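Local coordinates for extracellular ligand-binding receptor (Sphaerobacter thermophilus, PDB 4ZPJ), which probably captures a small solute outside the cell membrane and delivers it to an ABC transporter, as a substrate-binding protein of the leucine-binding protein family, at residues T79-Q84 / A324-R328; Q271-K276 / D298-L303; T112-I116 / I139-M145; Q88-R92 / D356-E360. One frame throughout, in Å; residues are numbered along the deposited sequence.

Contact 1. Residues T79-Q84 / A324-R328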
loop_
_atom_site.group_PDB
_atom_site.type_symbol
_atom_site.label_atom_id
_atom_site.label_comp_id
_atom_site.label_asym_id
_atom_site.label_seq_id
_atom_site.Cartn_x
_atom_site.Cartn_y
_atom_site.Cartn_z
ATOM N N THR A 79 4.095 3.700 -15.110
ATOM C CA THR A 79 4.317 3.861 -16.529
ATOM C C THR A 79 3.209 3.253 -17.357
ATOM O O THR A 79 2.858 3.796 -18.375
ATOM C CB THR A 79 5.680 3.308 -17.010
ATOM O OG1 THR A 79 5.876 1.979 -16.516
ATOM C CG2 THR A 79 6.752 4.164 -16.473
ATOM N N LEU A 80 2.686 2.122 -16.928
ATOM C CA LEU A 80 1.510 1.572 -17.550
ATOM C C LEU A 80 0.355 2.590 -17.623
ATOM O O LEU A 80 -0.252 2.710 -18.671
ATOM C CB LEU A 80 1.065 0.320 -16.797
ATOM C CG LEU A 80 -0.144 -0.304 -17.446
ATOM C CD1 LEU A 80 0.238 -0.799 -18.825
ATOM C CD2 LEU A 80 -0.700 -1.449 -16.634
ATOM N N ALA A 81 0.101 3.348 -16.548
ATOM C CA ALA A 81 -0.994 4.363 -16.552
ATOM C C ALA A 81 -0.679 5.504 -17.419
ATOM O O ALA A 81 -1.549 5.960 -18.130
ATOM C CB ALA A 81 -1.267 4.914 -15.189
ATOM N N LEU A 82 0.567 5.978 -17.389
ATOM C CA LEU A 82 0.880 7.102 -18.225
ATOM C C LEU A 82 0.855 6.730 -19.715
ATOM O O LEU A 82 0.420 7.519 -20.552
ATOM C CB LEU A 82 2.203 7.764 -17.819
ATOM C CG LEU A 82 2.061 8.382 -16.418
ATOM C CD1 LEU A 82 3.393 8.789 -15.819
ATOM C CD2 LEU A 82 1.108 9.559 -16.423
ATOM N N ASP A 83 1.278 5.531 -20.050
ATOM C CA ASP A 83 1.162 5.066 -21.424
ATOM C C ASP A 83 -0.279 4.898 -21.909
ATOM O O ASP A 83 -0.567 5.217 -23.042
ATOM C CB ASP A 83 1.954 3.758 -21.624
ATOM C CG ASP A 83 3.447 3.990 -21.607
ATOM O OD1 ASP A 83 3.779 5.184 -21.626
ATOM O OD2 ASP A 83 4.288 3.036 -21.631
ATOM N N GLN A 84 -1.199 4.431 -21.063
ATOM C CA GLN A 84 -2.603 4.318 -21.520
ATOM C C GLN A 84 -3.184 5.666 -21.862
ATOM O O GLN A 84 -4.031 5.765 -22.740
ATOM C CB GLN A 84 -3.493 3.695 -20.479
ATOM C CG GLN A 84 -3.129 2.291 -20.224
ATOM C CD GLN A 84 -4.040 1.660 -19.223
ATOM O OE1 GLN A 84 -4.394 0.519 -19.411
ATOM N NE2 GLN A 84 -4.473 2.408 -18.185
ATOM N N ALA A 324 -3.959 -5.384 -19.443
ATOM C CA ALA A 324 -2.910 -4.513 -19.916
ATOM C C ALA A 324 -1.596 -4.784 -19.167
ATOM O O ALA A 324 -0.478 -4.664 -19.728
ATOM C CB ALA A 324 -3.349 -3.063 -19.789
ATOM N N PHE A 325 -1.708 -5.235 -17.926
ATOM C CA PHE A 325 -0.514 -5.505 -17.155
ATOM C C PHE A 325 0.135 -6.780 -17.657
ATOM O O PHE A 325 1.310 -6.790 -17.998
ATOM C CB PHE A 325 -0.803 -5.583 -15.664
ATOM C CG PHE A 325 0.434 -5.657 -14.820
ATOM C CD1 PHE A 325 1.057 -4.518 -14.384
ATOM C CD2 PHE A 325 1.000 -6.878 -14.508
ATOM C CE1 PHE A 325 2.192 -4.600 -13.615
ATOM C CE2 PHE A 325 2.144 -6.962 -13.747
ATOM C CZ PHE A 325 2.733 -5.823 -13.297
ATOM N N THR A 326 -0.634 -7.853 -17.699
ATOM C CA THR A 326 -0.110 -9.126 -18.184
ATOM C C THR A 326 0.366 -9.083 -19.634
ATOM O O THR A 326 1.314 -9.769 -19.952
ATOM C CB THR A 326 -1.152 -10.247 -18.099
ATOM O OG1 THR A 326 -2.302 -9.777 -18.740
ATOM C CG2 THR A 326 -1.489 -10.590 -16.653
ATOM N N ALA A 327 -0.265 -8.297 -20.512
ATOM C CA ALA A 327 0.241 -8.176 -21.892
ATOM C C ALA A 327 1.664 -7.600 -21.904
ATOM O O ALA A 327 2.467 -7.967 -22.715
ATOM C CB ALA A 327 -0.692 -7.343 -22.772
ATOM N N ARG A 328 1.967 -6.725 -20.970
ATOM C CA ARG A 328 3.244 -6.063 -20.882
ATOM C C ARG A 328 4.277 -6.840 -20.093
ATOM O O ARG A 328 5.468 -6.524 -20.132
ATOM C CB ARG A 328 3.018 -4.740 -20.194
ATOM C CG ARG A 328 4.105 -3.714 -20.384
ATOM C CD ARG A 328 3.482 -2.388 -20.838
ATOM N NE ARG A 328 4.247 -1.229 -20.368
ATOM C CZ ARG A 328 4.011 0.032 -20.714
ATOM N NH1 ARG A 328 3.033 0.335 -21.561
ATOM N NH2 ARG A 328 4.777 0.998 -20.218
#
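R328 reaches from the last part of helix 316-328 to the end of helix 68-84 and meets D83 in a salt bridge. Its NH2 gives a short hydrogen bond of 2.5 Å to D83 OD2, and its NH1 adds a weak one of 3.0 Å to the same D83 OD2, so one carboxylate oxygen takes both terminal nitrogens at the edge of the guanidinium. Arginine suits this place because a long chain is needed: the axes of the two short segments come no closer than 11.3 Å and cross at 107°. Over one face of the guanidinium lies the backbone N of L80, 4.1 Å from R328 NH2. The helices belong to the N-terminal lobe of a two-lobed periplasmic binding protein fold, although helix 316-328 lies some 240 residues further along the chain. Beside the ion pair, L80 fills the gap between the backbones, with L80 CD1 4.3 Å from A324 CB and L80 CD2 4.2 Å from F325 CD1, at the edge of that ring; a small alanine at 324 leaves room for the leucine. Two other polar groups find partners outside the segments: T79 OG1 bonds to the carbonyl of L75 one turn back, and Q84 NE2 bonds to the hydroxyl of Y342, while Q84 OE1 rests 3.8 Å from A324 CB.

Contact 2. Residues Q271-K276 / D298-L303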
loop_
_atom_site.group_PDB
_atom_site.type_symbol
_atom_site.label_atom_id
_atom_site.label_comp_id
_atom_site.label_asym_id
_atom_site.label_seq_id
_atom_site.Cartn_x
_atom_site.Cartn_y
_atom_site.Cartn_z
ATOM N N GLN A 271 1.690 -22.664 10.179
ATOM C CA GLN A 271 0.976 -23.865 9.824
ATOM C C GLN A 271 1.710 -25.102 10.254
ATOM O O GLN A 271 1.134 -26.004 10.819
ATOM C CB GLN A 271 0.778 -23.916 8.325
ATOM C CG GLN A 271 0.135 -25.193 7.826
ATOM C CD GLN A 271 0.381 -25.367 6.338
ATOM O OE1 GLN A 271 1.495 -25.158 5.838
ATOM N NE2 GLN A 271 -0.657 -25.743 5.627
ATOM N N GLU A 272 3.000 -25.145 9.977
ATOM C CA GLU A 272 3.818 -26.308 10.322
ATOM C C GLU A 272 3.858 -26.609 11.819
ATOM O O GLU A 272 3.889 -27.760 12.219
ATOM C CB GLU A 272 5.251 -26.133 9.775
ATOM C CG GLU A 272 5.297 -26.253 8.261
ATOM C CD GLU A 272 6.700 -26.208 7.685
ATOM O OE1 GLU A 272 7.628 -25.657 8.330
ATOM O OE2 GLU A 272 6.871 -26.724 6.554
ATOM N N PHE A 273 3.813 -25.564 12.626
ATOM C CA PHE A 273 3.888 -25.677 14.095
ATOM C C PHE A 273 2.523 -26.069 14.656
ATOM O O PHE A 273 2.430 -26.517 15.786
ATOM C CB PHE A 273 4.318 -24.326 14.639
ATOM C CG PHE A 273 4.946 -24.343 15.991
ATOM C CD1 PHE A 273 6.238 -24.806 16.163
ATOM C CD2 PHE A 273 4.288 -23.764 17.085
ATOM C CE1 PHE A 273 6.826 -24.781 17.416
ATOM C CE2 PHE A 273 4.871 -23.728 18.336
ATOM C CZ PHE A 273 6.146 -24.237 18.505
ATOM N N GLY A 274 1.450 -25.936 13.874
ATOM C CA GLY A 274 0.191 -26.531 14.310
ATOM C C GLY A 274 -0.856 -25.496 14.700
ATOM O O GLY A 274 -2.018 -25.840 14.935
ATOM N N LEU A 275 -0.450 -24.230 14.724
ATOM C CA LEU A 275 -1.361 -23.161 15.111
ATOM C C LEU A 275 -2.430 -22.915 14.077
ATOM O O LEU A 275 -3.513 -22.547 14.410
ATOM C CB LEU A 275 -0.622 -21.857 15.426
ATOM C CG LEU A 275 0.430 -21.967 16.524
ATOM C CD1 LEU A 275 0.657 -20.602 17.165
ATOM C CD2 LEU A 275 0.048 -22.957 17.625
ATOM N N LYS A 276 -2.158 -23.128 12.825
ATOM C CA LYS A 276 -3.210 -22.907 11.848
ATOM C C LYS A 276 -4.418 -23.812 12.120
ATOM O O LYS A 276 -5.573 -23.386 11.999
ATOM C CB LYS A 276 -2.658 -23.107 10.457
ATOM C CG LYS A 276 -3.714 -22.872 9.459
ATOM C CD LYS A 276 -3.228 -22.783 8.066
ATOM C CE LYS A 276 -4.368 -22.139 7.264
ATOM N NZ LYS A 276 -4.228 -22.616 5.892
ATOM N N ASP A 298 -0.054 -23.082 0.507
ATOM C CA ASP A 298 -0.878 -23.912 1.275
ATOM C C ASP A 298 -1.036 -23.319 2.700
ATOM O O ASP A 298 -2.087 -23.450 3.322
ATOM C CB ASP A 298 -0.210 -25.293 1.207
ATOM C CG ASP A 298 -0.871 -26.296 2.053
ATOM O OD1 ASP A 298 -2.111 -26.445 1.987
ATOM O OD2 ASP A 298 -0.106 -26.927 2.798
ATOM N N ALA A 299 -0.043 -22.583 3.178
ATOM C CA ALA A 299 -0.069 -22.101 4.565
ATOM C C ALA A 299 -1.105 -21.023 4.750
ATOM O O ALA A 299 -1.690 -20.909 5.779
ATOM C CB ALA A 299 1.315 -21.656 5.030
ATOM N N ALA A 300 -1.431 -20.294 3.713
ATOM C CA ALA A 300 -2.422 -19.248 3.863
ATOM C C ALA A 300 -3.802 -19.659 3.361
ATOM O O ALA A 300 -4.684 -18.858 3.366
ATOM C CB ALA A 300 -1.961 -17.998 3.152
ATOM N N LEU A 301 -4.015 -20.906 2.967
ATOM C CA LEU A 301 -5.324 -21.286 2.418
ATOM C C LEU A 301 -6.465 -21.073 3.393
ATOM O O LEU A 301 -6.398 -21.554 4.526
ATOM C CB LEU A 301 -5.281 -22.722 1.964
ATOM C CG LEU A 301 -6.290 -23.346 1.013
ATOM C CD1 LEU A 301 -6.418 -22.586 -0.299
ATOM C CD2 LEU A 301 -5.864 -24.796 0.729
ATOM N N GLY A 302 -7.513 -20.343 2.968
ATOM C CA GLY A 302 -8.663 -20.082 3.844
ATOM C C GLY A 302 -8.579 -18.865 4.770
ATOM O O GLY A 302 -9.560 -18.470 5.351
ATOM N N LEU A 303 -7.411 -18.249 4.859
ATOM C CA LEU A 303 -7.157 -17.075 5.641
ATOM C C LEU A 303 -7.802 -15.856 5.012
ATOM O O LEU A 303 -7.715 -15.614 3.826
ATOM C CB LEU A 303 -5.617 -16.852 5.781
ATOM C CG LEU A 303 -4.934 -17.479 7.011
ATOM C CD1 LEU A 303 -5.620 -18.759 7.461
ATOM C CD2 LEU A 303 -3.434 -17.646 6.925
#
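Extended side chains carry this contact, which joins the end of helix 261-272 to the loop between helix 293-296 and strand 304-307. K276 has all four chi angles in the t range, and this stretched form takes its ammonium across to the loop backbone: K276 NZ bonds to L301 O at 2.8 Å and to A299 O at 3.1 Å. A lysine fits because its long flexible chain ends in a group with several protons, able to serve more than one carbonyl at once. Its methylenes are used too, K276 CE lying 3.6 Å from L303 CD1. Q271 is t at chi1 and chi2 and then turns at chi3 to 44°, which brings Q271 NE2 to 3.1 Å from D298 OD2 in a hydrogen bond and sets Q271 OE1 3.6 Å from A299 CB. D298 leaves its backbone sideways, and chi1 at 175° (t) carries OD2 within reach of the amide. Both segments lie in the C-terminal lobe of the periplasmic binding protein fold, where helix 261-272 follows strand 252-256 of the parallel sheet. Glycines shape the two backbones: G274 leaves the helix with positive phi, and G302 has positive phi in the type II turn from A300 to L303, each at angles where a CB would jam against the preceding carbonyl. L303, with chi1 and chi2 both between wells, also packs on L267 of the helix and on L281 of the neighbouring strand.

Contact 3. Residues T112-I116 / I139-M145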
loop_
_atom_site.group_PDB
_atom_site.type_symbol
_atom_site.label_atom_id
_atom_site.label_comp_id
_atom_site.label_asym_id
_atom_site.label_seq_id
_atom_site.Cartn_x
_atom_site.Cartn_y
_atom_site.Cartn_z
ATOM N N THR A 112 16.260 14.206 -4.381
ATOM C CA THR A 112 15.100 15.064 -4.415
ATOM C C THR A 112 15.581 16.455 -4.721
ATOM O O THR A 112 15.002 17.112 -5.576
ATOM C CB THR A 112 14.307 15.015 -3.083
ATOM O OG1 THR A 112 13.754 13.709 -2.894
ATOM C CG2 THR A 112 13.170 15.988 -3.080
ATOM N N ARG A 113 16.681 16.891 -4.086
ATOM C CA ARG A 113 17.191 18.225 -4.384
ATOM C C ARG A 113 17.546 18.384 -5.850
ATOM O O ARG A 113 17.254 19.402 -6.435
ATOM C CB ARG A 113 18.399 18.598 -3.530
ATOM C CG ARG A 113 17.984 19.079 -2.148
ATOM C CD ARG A 113 19.015 20.011 -1.498
ATOM N NE ARG A 113 18.335 20.948 -0.577
ATOM C CZ ARG A 113 18.077 20.725 0.723
ATOM N NH1 ARG A 113 18.461 19.605 1.334
ATOM N NH2 ARG A 113 17.446 21.649 1.435
ATOM N N GLN A 114 18.160 17.366 -6.429
ATOM C CA GLN A 114 18.486 17.366 -7.856
ATOM C C GLN A 114 17.250 17.483 -8.801
ATOM O O GLN A 114 17.249 18.267 -9.726
ATOM C CB GLN A 114 19.322 16.119 -8.165
ATOM C CG GLN A 114 19.425 15.747 -9.624
ATOM C CD GLN A 114 19.848 14.301 -9.830
ATOM O OE1 GLN A 114 20.746 13.779 -9.133
ATOM N NE2 GLN A 114 19.216 13.646 -10.810
ATOM N N LEU A 115 16.197 16.728 -8.541
ATOM C CA LEU A 115 15.027 16.741 -9.415
ATOM C C LEU A 115 14.368 18.110 -9.382
ATOM O O LEU A 115 13.924 18.599 -10.404
ATOM C CB LEU A 115 13.994 15.713 -8.965
ATOM C CG LEU A 115 14.332 14.237 -9.033
ATOM C CD1 LEU A 115 13.296 13.472 -8.189
ATOM C CD2 LEU A 115 14.336 13.755 -10.477
ATOM N N ILE A 116 14.297 18.701 -8.188
ATOM C CA ILE A 116 13.797 20.050 -8.037
ATOM C C ILE A 116 14.741 21.080 -8.692
ATOM O O ILE A 116 14.309 21.801 -9.570
ATOM C CB ILE A 116 13.703 20.445 -6.561
ATOM C CG1 ILE A 116 12.688 19.584 -5.804
ATOM C CG2 ILE A 116 13.410 21.938 -6.445
ATOM C CD1 ILE A 116 12.549 19.967 -4.348
ATOM N N ILE A 139 11.815 19.522 2.478
ATOM C CA ILE A 139 12.341 19.988 1.176
ATOM C C ILE A 139 11.217 20.146 0.159
ATOM O O ILE A 139 11.096 21.147 -0.520
ATOM C CB ILE A 139 13.437 19.035 0.636
ATOM C CG1 ILE A 139 14.760 19.223 1.441
ATOM C CG2 ILE A 139 13.715 19.291 -0.827
ATOM C CD1 ILE A 139 15.592 17.964 1.562
ATOM N N LEU A 140 10.372 19.143 0.056
ATOM C CA LEU A 140 9.290 19.224 -0.889
ATOM C C LEU A 140 8.379 20.403 -0.575
ATOM O O LEU A 140 8.022 21.159 -1.474
ATOM C CB LEU A 140 8.528 17.927 -0.912
ATOM C CG LEU A 140 9.313 16.690 -1.376
ATOM C CD1 LEU A 140 8.422 15.485 -1.169
ATOM C CD2 LEU A 140 9.710 16.794 -2.834
ATOM N N VAL A 141 8.067 20.604 0.698
ATOM C CA VAL A 141 7.127 21.679 1.085
ATOM C C VAL A 141 7.740 23.040 0.895
ATOM O O VAL A 141 7.125 23.936 0.302
ATOM C CB VAL A 141 6.602 21.521 2.536
ATOM C CG1 VAL A 141 5.781 22.758 2.962
ATOM C CG2 VAL A 141 5.777 20.241 2.645
ATOM N N GLN A 142 8.987 23.187 1.334
ATOM C CA GLN A 142 9.679 24.455 1.152
ATOM C C GLN A 142 9.748 24.786 -0.320
ATOM O O GLN A 142 9.590 25.930 -0.712
ATOM C CB GLN A 142 11.080 24.427 1.744
ATOM C CG GLN A 142 11.652 25.839 1.933
ATOM C CD GLN A 142 13.180 25.886 1.984
ATOM O OE1 GLN A 142 13.773 26.528 2.865
ATOM N NE2 GLN A 142 13.828 25.226 1.022
ATOM N N ALA A 143 9.987 23.784 -1.149
ATOM C CA ALA A 143 10.035 24.027 -2.593
ATOM C C ALA A 143 8.633 24.165 -3.271
ATOM O O ALA A 143 8.543 24.442 -4.453
ATOM C CB ALA A 143 10.863 22.942 -3.268
ATOM N N GLU A 144 7.553 24.016 -2.513
ATOM C CA GLU A 144 6.185 24.116 -3.064
ATOM C C GLU A 144 6.033 23.175 -4.269
ATOM O O GLU A 144 5.525 23.543 -5.320
ATOM C CB GLU A 144 5.798 25.590 -3.358
ATOM C CG GLU A 144 6.013 26.517 -2.132
ATOM C CD GLU A 144 5.503 27.971 -2.292
ATOM O OE1 GLU A 144 4.795 28.233 -3.288
ATOM O OE2 GLU A 144 5.787 28.850 -1.411
HETATM N N MSE A 145 6.450 21.930 -4.058
HETATM C CA MSE A 145 6.469 20.895 -5.077
HETATM C C MSE A 145 5.347 19.904 -4.887
HETATM O O MSE A 145 5.337 19.136 -3.893
HETATM C CB MSE A 145 7.773 20.145 -4.895
HETATM C CG MSE A 145 7.926 18.960 -5.827
HETATM SE SE MSE A 145 7.941 19.428 -7.752
HETATM C CE MSE A 145 9.195 20.947 -7.648
#
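I116 pushes its CD1 between I139 of helix 130-142 and A143, just after that helix's last turn, lying 3.6 Å from A143 CB and 3.8 Å from I139 CG2. Its m, t rotamer extends the chain across the gap, and a branched aliphatic residue suits a site bounded by hydrocarbon; the small A143 lets the tip come close. Nearer its root, I116 CG1 is 4.2 Å from CE of M145, a selenomethionine. One turn earlier, T112 turns its methyl inward, CG2 being 3.6 Å from L140 CD2 and 4.0 Å from I139 CG2, while its OG1 is satisfied by the carbonyl of A108. Helices 105-117 and 130-142 are successive helices of the Rossmann-like N-terminal lobe, joined through strand 123-126; helix 130-142 makes the beta-alpha-beta crossover from that strand to strand 147-149, and L115 and L140 both rest on I124. At the outer margin R113 lays one face of its guanidinium over I139, with NH1 3.3 Å from CD1, keeping its charge at the exposed side. Helix 130-142 ends in a Schellman motif: E144, at positive phi, and M145 bond back to V141 O (E144 N at 2.8 Å) and L140 O (M145 N at 3.1 Å), turning the chain so that M145 faces I116.

Contact 4. Residues Q88-R92 / D356-E360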
loop_
_atom_site.group_PDB
_atom_site.type_symbol
_atom_site.label_atom_id
_atom_site.label_comp_id
_atom_site.label_asym_id
_atom_site.label_seq_id
_atom_site.Cartn_x
_atom_site.Cartn_y
_atom_site.Cartn_z
ATOM N N GLN A 88 1.158 12.265 -23.115
ATOM C CA GLN A 88 1.114 13.666 -23.513
ATOM C C GLN A 88 -0.171 14.298 -23.030
ATOM O O GLN A 88 -1.172 13.632 -22.900
ATOM C CB GLN A 88 1.240 13.807 -25.025
ATOM C CG GLN A 88 0.076 13.278 -25.849
ATOM C CD GLN A 88 0.047 13.928 -27.237
ATOM O OE1 GLN A 88 -0.197 15.145 -27.387
ATOM N NE2 GLN A 88 0.343 13.131 -28.257
ATOM N N PHE A 89 -0.120 15.589 -22.736
ATOM C CA PHE A 89 -1.278 16.309 -22.257
ATOM C C PHE A 89 -1.325 17.678 -22.835
ATOM O O PHE A 89 -0.332 18.422 -22.762
ATOM C CB PHE A 89 -1.240 16.360 -20.738
ATOM C CG PHE A 89 -1.312 15.008 -20.149
ATOM C CD1 PHE A 89 -2.545 14.327 -20.142
ATOM C CD2 PHE A 89 -0.144 14.345 -19.750
ATOM C CE1 PHE A 89 -2.613 13.026 -19.673
ATOM C CE2 PHE A 89 -0.209 13.036 -19.273
ATOM C CZ PHE A 89 -1.443 12.386 -19.221
ATOM N N GLY A 90 -2.477 17.996 -23.424
ATOM C CA GLY A 90 -2.686 19.257 -24.101
ATOM C C GLY A 90 -1.619 19.587 -25.130
ATOM O O GLY A 90 -1.180 20.727 -25.203
ATOM N N GLY A 91 -1.207 18.587 -25.915
ATOM C CA GLY A 91 -0.147 18.763 -26.934
ATOM C C GLY A 91 1.274 18.754 -26.361
ATOM O O GLY A 91 2.222 19.040 -27.069
ATOM N N ARG A 92 1.425 18.425 -25.084
ATOM C CA ARG A 92 2.714 18.517 -24.430
ATOM C C ARG A 92 3.173 17.127 -24.014
ATOM O O ARG A 92 2.440 16.427 -23.347
ATOM C CB ARG A 92 2.657 19.443 -23.214
ATOM C CG ARG A 92 2.443 20.911 -23.553
ATOM C CD ARG A 92 2.372 21.751 -22.291
ATOM N NE ARG A 92 3.658 21.778 -21.584
ATOM C CZ ARG A 92 3.946 22.560 -20.540
ATOM N NH1 ARG A 92 3.026 23.388 -20.050
ATOM N NH2 ARG A 92 5.154 22.497 -19.960
ATOM N N ASP A 356 -5.362 20.757 -18.965
ATOM C CA ASP A 356 -4.840 20.847 -20.331
ATOM C C ASP A 356 -3.285 20.985 -20.360
ATOM O O ASP A 356 -2.723 21.659 -21.212
ATOM C CB ASP A 356 -5.548 22.019 -21.071
ATOM C CG ASP A 356 -5.728 21.772 -22.591
ATOM O OD1 ASP A 356 -5.878 20.601 -23.008
ATOM O OD2 ASP A 356 -5.753 22.761 -23.374
ATOM N N GLY A 357 -2.604 20.318 -19.425
ATOM C CA GLY A 357 -1.152 20.319 -19.374
ATOM C C GLY A 357 -0.490 21.557 -18.837
ATOM O O GLY A 357 0.747 21.600 -18.751
ATOM N N GLU A 358 -1.269 22.577 -18.490
ATOM C CA GLU A 358 -0.705 23.854 -18.013
ATOM C C GLU A 358 -0.172 23.606 -16.613
ATOM O O GLU A 358 -0.630 24.149 -15.623
ATOM C CB GLU A 358 -1.711 25.028 -18.079
ATOM C CG GLU A 358 -2.026 25.565 -19.494
ATOM C CD GLU A 358 -0.789 25.970 -20.334
ATOM O OE1 GLU A 358 -0.622 27.174 -20.650
ATOM O OE2 GLU A 358 0.020 25.085 -20.716
ATOM N N VAL A 359 0.851 22.783 -16.583
ATOM C CA VAL A 359 1.400 22.231 -15.366
ATOM C C VAL A 359 2.181 23.247 -14.523
ATOM O O VAL A 359 2.415 23.025 -13.359
ATOM C CB VAL A 359 2.291 21.041 -15.730
ATOM C CG1 VAL A 359 3.682 21.503 -16.249
ATOM C CG2 VAL A 359 2.442 20.108 -14.557
ATOM N N GLU A 360 2.587 24.360 -15.115
ATOM C CA GLU A 360 3.311 25.393 -14.389
ATOM C C GLU A 360 2.358 26.235 -13.568
ATOM O O GLU A 360 2.784 27.012 -12.733
ATOM C CB GLU A 360 4.079 26.316 -15.347
ATOM C CG GLU A 360 5.108 25.610 -16.243
ATOM C CD GLU A 360 4.508 25.032 -17.522
ATOM O OE1 GLU A 360 3.344 25.392 -17.887
ATOM O OE2 GLU A 360 5.211 24.206 -18.155
#
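A tight beta hairpin at the edge of the N-terminal sheet meets a helix-ending Schellman motif. The hairpin, strand 88-89 with the start of strand 92-100, is closed by a type I' turn from F89 to R92, with F89 N to R92 O at 2.8 Å and R92 N to F89 O at 2.9 Å. G90 and G91 occupy its two middle positions, where positive phi favours glycine. G90 has a second reason to be glycine, since a CB there would clash with D356 O; likewise a CB on G357 would strike F89 O. With both side chains absent the backbones come close, the CA atoms of G90 and D356 being 4.6 Å apart, and G90 CA lies 3.6 Å from D356 OD1. R92 supplies the polar link. Its NH2 bonds to E360 OE2 at a very short 2.5 Å and its NH1 to E360 OE1 at 3.0 Å, while R92 NH1 also forms a longer salt bridge with E358 OE2 at 3.5 Å. A planar guanidinium suits this network, having edges enough for two carboxylates, and R92 NE and NH2 also bond to the carbonyls of E53 and P54. D356 and G357 close helix 336-354, and the loop runs on to helix 362-371. The hairpin forms the edge of the sheet, and the F89 side chain packs between A349, L352 and T353 of helix 336-354 and I55 of strand 55-61.

Contacts 1, 3 and 4 belong to the N-terminal lobe, contact 2 to the other. Contacts 1 and 4 adjoin in sequence, helix 68-84 leading into strand 88-89, and their centres are 21 Å apart; contact 3 is, centre to centre, also 21 Å from contact 4 and 28 Å from contact 1. The centre of contact 2 is 35 to 52 Å from the other centres. Along the chain, contacts 1 and 4 cross, and contacts 3 and then 2 fall within the span of both. Late helices 316-328 and 336-354 therefore return to the first lobe after the chain has built much of the second, consistent with the multiple crossovers of periplasmic binding proteins, whose lobes typically close around ligand.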